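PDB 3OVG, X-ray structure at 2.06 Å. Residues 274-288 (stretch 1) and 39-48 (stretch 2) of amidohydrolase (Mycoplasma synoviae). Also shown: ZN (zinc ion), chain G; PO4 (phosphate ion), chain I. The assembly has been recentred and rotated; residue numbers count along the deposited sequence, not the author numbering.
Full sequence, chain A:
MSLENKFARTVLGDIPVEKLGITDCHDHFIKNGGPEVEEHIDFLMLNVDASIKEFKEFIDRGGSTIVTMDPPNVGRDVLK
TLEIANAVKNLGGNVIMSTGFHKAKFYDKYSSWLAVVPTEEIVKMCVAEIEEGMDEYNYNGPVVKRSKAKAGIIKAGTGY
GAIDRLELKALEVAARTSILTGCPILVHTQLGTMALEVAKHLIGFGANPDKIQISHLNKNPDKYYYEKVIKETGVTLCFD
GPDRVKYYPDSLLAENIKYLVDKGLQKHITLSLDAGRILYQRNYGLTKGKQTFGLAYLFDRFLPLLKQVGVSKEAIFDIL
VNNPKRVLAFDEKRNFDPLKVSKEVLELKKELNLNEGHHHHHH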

# COMPACT_ATOMS: atom_id res chain seq x y z
N ASP A 274 9.35 -27.48 5.18
CA ASP A 274 8.49 -26.38 5.55
C ASP A 274 7.78 -25.83 4.30
O ASP A 274 7.87 -24.63 3.99
CB ASP A 274 9.30 -25.26 6.25
CG ASP A 274 8.39 -24.14 6.75
OD1 ASP A 274 7.24 -24.45 7.03
OD2 ASP A 274 8.81 -22.97 6.84
N ALA A 275 7.08 -26.70 3.57
CA ALA A 275 6.41 -26.31 2.33
C ALA A 275 5.05 -25.68 2.66
O ALA A 275 3.99 -26.28 2.45
CB ALA A 275 6.26 -27.54 1.41
N GLY A 276 5.10 -24.46 3.19
CA GLY A 276 3.91 -23.84 3.76
C GLY A 276 3.30 -22.74 2.91
O GLY A 276 2.50 -21.95 3.41
N ARG A 277 3.67 -22.72 1.63
CA ARG A 277 3.00 -21.89 0.63
C ARG A 277 2.61 -22.82 -0.52
O ARG A 277 3.26 -23.83 -0.76
CB ARG A 277 3.94 -20.80 0.10
CG ARG A 277 4.17 -19.65 1.07
CD ARG A 277 5.09 -18.59 0.48
NE ARG A 277 4.45 -17.93 -0.66
CZ ARG A 277 4.51 -16.61 -0.89
NH1 ARG A 277 5.17 -15.81 -0.05
NH2 ARG A 277 3.90 -16.09 -1.96
N ILE A 278 1.57 -22.44 -1.25
CA ILE A 278 1.03 -23.31 -2.29
C ILE A 278 2.03 -23.69 -3.40
O ILE A 278 1.93 -24.79 -3.97
CB ILE A 278 -0.24 -22.68 -2.86
CG1 ILE A 278 -1.20 -23.74 -3.46
CG2 ILE A 278 0.10 -21.54 -3.80
CD1 ILE A 278 -2.68 -23.21 -3.54
N LEU A 279 2.99 -22.82 -3.71
CA LEU A 279 4.01 -23.13 -4.76
C LEU A 279 5.24 -23.90 -4.25
O LEU A 279 6.23 -24.06 -4.98
CB LEU A 279 4.46 -21.87 -5.51
CG LEU A 279 3.33 -21.14 -6.24
CD1 LEU A 279 3.87 -19.94 -7.03
CD2 LEU A 279 2.60 -22.09 -7.19
N TYR A 280 5.20 -24.35 -3.01
CA TYR A 280 6.31 -25.10 -2.44
C TYR A 280 6.06 -26.60 -2.48
O TYR A 280 6.84 -27.37 -1.93
CB TYR A 280 6.58 -24.63 -0.98
CG TYR A 280 7.10 -23.21 -0.85
CD1 TYR A 280 7.44 -22.45 -1.98
CD2 TYR A 280 7.33 -22.64 0.41
CE1 TYR A 280 7.95 -21.15 -1.86
CE2 TYR A 280 7.84 -21.37 0.54
CZ TYR A 280 8.15 -20.63 -0.59
OH TYR A 280 8.65 -19.36 -0.44
N GLN A 281 4.99 -27.03 -3.15
CA GLN A 281 4.78 -28.45 -3.40
C GLN A 281 4.50 -28.65 -4.88
O GLN A 281 3.93 -27.78 -5.51
CB GLN A 281 3.64 -29.01 -2.54
CG GLN A 281 3.99 -28.99 -1.08
CD GLN A 281 2.94 -29.65 -0.22
OE1 GLN A 281 2.19 -30.51 -0.69
NE2 GLN A 281 2.89 -29.26 1.06
N ARG A 282 4.96 -29.79 -5.42
CA ARG A 282 4.84 -30.08 -6.84
C ARG A 282 3.38 -30.19 -7.26
O ARG A 282 2.94 -29.53 -8.19
CB ARG A 282 5.56 -31.38 -7.18
CG ARG A 282 5.76 -31.56 -8.68
CD ARG A 282 6.51 -32.87 -9.01
NE ARG A 282 5.60 -34.02 -9.07
CZ ARG A 282 4.84 -34.31 -10.12
NH1 ARG A 282 4.04 -35.37 -10.11
NH2 ARG A 282 4.89 -33.54 -11.19
N ASN A 283 2.63 -31.03 -6.55
CA ASN A 283 1.24 -31.28 -6.93
C ASN A 283 0.33 -30.07 -6.71
O ASN A 283 -0.45 -29.73 -7.56
CB ASN A 283 0.73 -32.58 -6.27
CG ASN A 283 1.27 -33.81 -6.97
OD1 ASN A 283 0.79 -34.19 -8.05
ND2 ASN A 283 2.29 -34.44 -6.38
N TYR A 284 0.48 -29.39 -5.59
CA TYR A 284 -0.12 -28.06 -5.44
C TYR A 284 0.26 -27.09 -6.58
O TYR A 284 -0.59 -26.35 -7.11
CB TYR A 284 0.24 -27.47 -4.08
CG TYR A 284 -0.76 -27.71 -2.96
CD1 TYR A 284 -2.05 -27.20 -3.04
CD2 TYR A 284 -0.38 -28.39 -1.80
CE1 TYR A 284 -2.97 -27.38 -2.00
CE2 TYR A 284 -1.29 -28.59 -0.75
CZ TYR A 284 -2.59 -28.07 -0.86
OH TYR A 284 -3.49 -28.23 0.17
N GLY A 285 1.55 -27.05 -6.95
CA GLY A 285 1.95 -26.24 -8.10
C GLY A 285 1.11 -26.54 -9.35
O GLY A 285 0.63 -25.65 -10.05
N LEU A 286 0.90 -27.82 -9.63
CA LEU A 286 0.17 -28.20 -10.82
C LEU A 286 -1.26 -27.64 -10.80
O LEU A 286 -1.78 -27.22 -11.84
CB LEU A 286 0.16 -29.72 -10.95
CG LEU A 286 1.09 -30.46 -11.92
CD1 LEU A 286 2.28 -29.69 -12.44
CD2 LEU A 286 1.47 -31.84 -11.37
N THR A 287 -1.90 -27.64 -9.63
CA THR A 287 -3.25 -27.05 -9.52
C THR A 287 -3.23 -25.57 -9.88
O THR A 287 -4.26 -24.99 -10.26
CB THR A 287 -3.87 -27.22 -8.10
OG1 THR A 287 -3.22 -26.38 -7.14
CG2 THR A 287 -3.79 -28.69 -7.65
N LYS A 288 -2.07 -24.94 -9.75
CA LYS A 288 -1.98 -23.54 -10.11
C LYS A 288 -1.41 -23.36 -11.50
O LYS A 288 -1.04 -22.26 -11.87
CB LYS A 288 -1.14 -22.77 -9.09
CG LYS A 288 -1.77 -22.75 -7.68
CD LYS A 288 -3.22 -22.24 -7.71
CE LYS A 288 -3.29 -20.72 -7.82
NZ LYS A 288 -4.61 -20.23 -7.25
ZN ZN G . 5.98 -23.86 8.76
P PO4 I . 8.21 -17.91 2.96
O1 PO4 I . 7.11 -18.88 3.43
O2 PO4 I . 7.61 -16.70 2.20
O3 PO4 I . 8.98 -17.42 4.19
O4 PO4 I . 9.18 -18.69 2.08
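Stretch 2, residues 39-48: EHIDFLMLNV

Stretch 2 packs along stretch 1 as an irregular segment, with a short 3-10 turn at residues 41-43 and otherwise loop up to the start of a helix at Val48. The two stretches run in the same general sense only in part: Arg277 lies nearest Phe43 (CA to CA 4.7 Å) and Ile278 nearest Asp42 (CA to CA 5.2 Å), so the register is locally reversed, whereas further on Asn47 comes to lie beside Tyr284 in the helix of stretch 1. Together the stretches bury 675 Å².

Met45, present as selenomethionine, has the largest covered area. Its side chain (m, t, p) lies along the loop of stretch 1, with SE 3.5 Å from Gly276 C and CE 3.6 Å from Ala275 O. The same methyl, CE, reaches Tyr284 CE2 at 3.5 Å, so one unbranched side chain bridges the loop and the helix. Ile278 CB adds an apolar contact with Met45 CG at 4.3 Å.

Arg277 holds the 3-10 turn. Its CA-to-CB bond points sideways, but the side chain, bent at chi3 (67°, p), brings Arg277 NH2 to Asp42 OD2 at 2.7 Å, a nearly straight hydrogen bond within a salt bridge. Water 1 reinforces the pair, donating to Asp42 OD2 (2.7 Å from its O) and accepting from Arg277 NE (2.9 Å from its O). NH2 also lies over one face of the His40 ring, 3.6 Å from His40 CE1, while Arg277 CG is 3.4 Å from Phe43 CE1. Next along the chain, Ile278 N donates to Asp42 O at 2.7 Å, so Asp42 is held through both side chain and backbone.

At the other end, Tyr284 OH accepts a hydrogen bond from Asn47 N at 2.8 Å, and Tyr284 CE1 approaches Asn47 CB at 3.5 Å, fixing the residue that caps the following helix.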

# COMPACT_ATOMS: atom_id res chain seq x y z
N GLU A 39 -1.84 -12.55 5.38
CA GLU A 39 -0.66 -11.91 4.78
C GLU A 39 -0.50 -12.17 3.29
O GLU A 39 0.04 -11.32 2.55
CB GLU A 39 0.61 -12.32 5.53
CG GLU A 39 0.48 -12.06 7.04
CD GLU A 39 1.79 -12.26 7.82
OE1 GLU A 39 2.62 -13.11 7.41
OE2 GLU A 39 1.98 -11.56 8.86
N HIS A 40 -0.94 -13.35 2.83
CA HIS A 40 -0.82 -13.70 1.42
C HIS A 40 -1.68 -14.90 1.01
O HIS A 40 -1.72 -15.93 1.70
CB HIS A 40 0.65 -13.94 1.06
CG HIS A 40 0.96 -13.73 -0.39
ND1 HIS A 40 0.51 -14.58 -1.38
CD2 HIS A 40 1.64 -12.75 -1.02
CE1 HIS A 40 0.90 -14.13 -2.56
NE2 HIS A 40 1.59 -13.02 -2.37
N ILE A 41 -2.36 -14.77 -0.12
CA ILE A 41 -3.26 -15.83 -0.60
C ILE A 41 -2.53 -17.18 -0.78
O ILE A 41 -3.15 -18.25 -0.59
CB ILE A 41 -3.95 -15.42 -1.91
CG1 ILE A 41 -5.05 -16.43 -2.30
CG2 ILE A 41 -2.92 -15.26 -3.03
CD1 ILE A 41 -6.08 -16.70 -1.18
N ASP A 42 -1.23 -17.15 -1.10
CA ASP A 42 -0.42 -18.39 -1.28
C ASP A 42 -0.33 -19.30 -0.02
O ASP A 42 0.03 -20.48 -0.10
CB ASP A 42 1.01 -18.04 -1.73
CG ASP A 42 1.09 -17.61 -3.20
OD1 ASP A 42 0.04 -17.48 -3.89
OD2 ASP A 42 2.24 -17.41 -3.65
N PHE A 43 -0.62 -18.72 1.14
CA PHE A 43 -0.66 -19.50 2.37
C PHE A 43 -1.94 -20.34 2.51
O PHE A 43 -2.02 -21.22 3.36
CB PHE A 43 -0.47 -18.61 3.59
CG PHE A 43 0.93 -18.11 3.73
CD1 PHE A 43 1.97 -18.99 4.05
CD2 PHE A 43 1.23 -16.78 3.53
CE1 PHE A 43 3.29 -18.54 4.17
CE2 PHE A 43 2.54 -16.30 3.65
CZ PHE A 43 3.57 -17.18 3.97
N LEU A 44 -2.92 -20.08 1.65
CA LEU A 44 -4.14 -20.86 1.66
C LEU A 44 -3.96 -22.14 0.85
O LEU A 44 -3.72 -22.09 -0.36
CB LEU A 44 -5.31 -20.03 1.12
CG LEU A 44 -6.63 -20.78 1.15
CD1 LEU A 44 -7.12 -21.00 2.59
CD2 LEU A 44 -7.64 -19.97 0.35
N MSE A 45 -4.06 -23.28 1.53
CA MSE A 45 -3.79 -24.60 0.94
C MSE A 45 -4.86 -25.60 1.35
O MSE A 45 -4.84 -26.13 2.48
CB MSE A 45 -2.39 -25.11 1.38
CG MSE A 45 -1.29 -24.09 1.11
SE MSE A 45 0.51 -24.55 1.83
CE MSE A 45 0.75 -26.27 0.90
N LEU A 46 -5.78 -25.89 0.44
CA LEU A 46 -6.99 -26.59 0.83
C LEU A 46 -7.22 -27.90 0.10
O LEU A 46 -8.33 -28.46 0.15
CB LEU A 46 -8.21 -25.71 0.59
CG LEU A 46 -8.40 -24.55 1.55
CD1 LEU A 46 -9.42 -23.62 0.94
CD2 LEU A 46 -8.87 -25.05 2.92
N ASN A 47 -6.20 -28.42 -0.55
CA ASN A 47 -6.44 -29.50 -1.50
C ASN A 47 -5.95 -30.85 -0.94
O ASN A 47 -4.75 -31.15 -0.88
CB ASN A 47 -5.87 -29.10 -2.88
CG ASN A 47 -6.28 -30.03 -4.00
OD1 ASN A 47 -6.44 -31.22 -3.79
ND2 ASN A 47 -6.41 -29.49 -5.22
N VAL A 48 -6.90 -31.65 -0.49
CA VAL A 48 -6.61 -32.96 0.02
C VAL A 48 -6.00 -33.88 -1.06
O VAL A 48 -5.00 -34.57 -0.81
CB VAL A 48 -7.89 -33.62 0.59
CG1 VAL A 48 -7.70 -35.12 0.72
CG2 VAL A 48 -8.26 -33.00 1.92
O HOH W 1 3.87 -19.48 -2.99
O HOH W 2 -5.13 -26.33 -5.11
O HOH W 3 7.34 -21.96 8.51
O HOH W 4 4.63 -22.19 7.47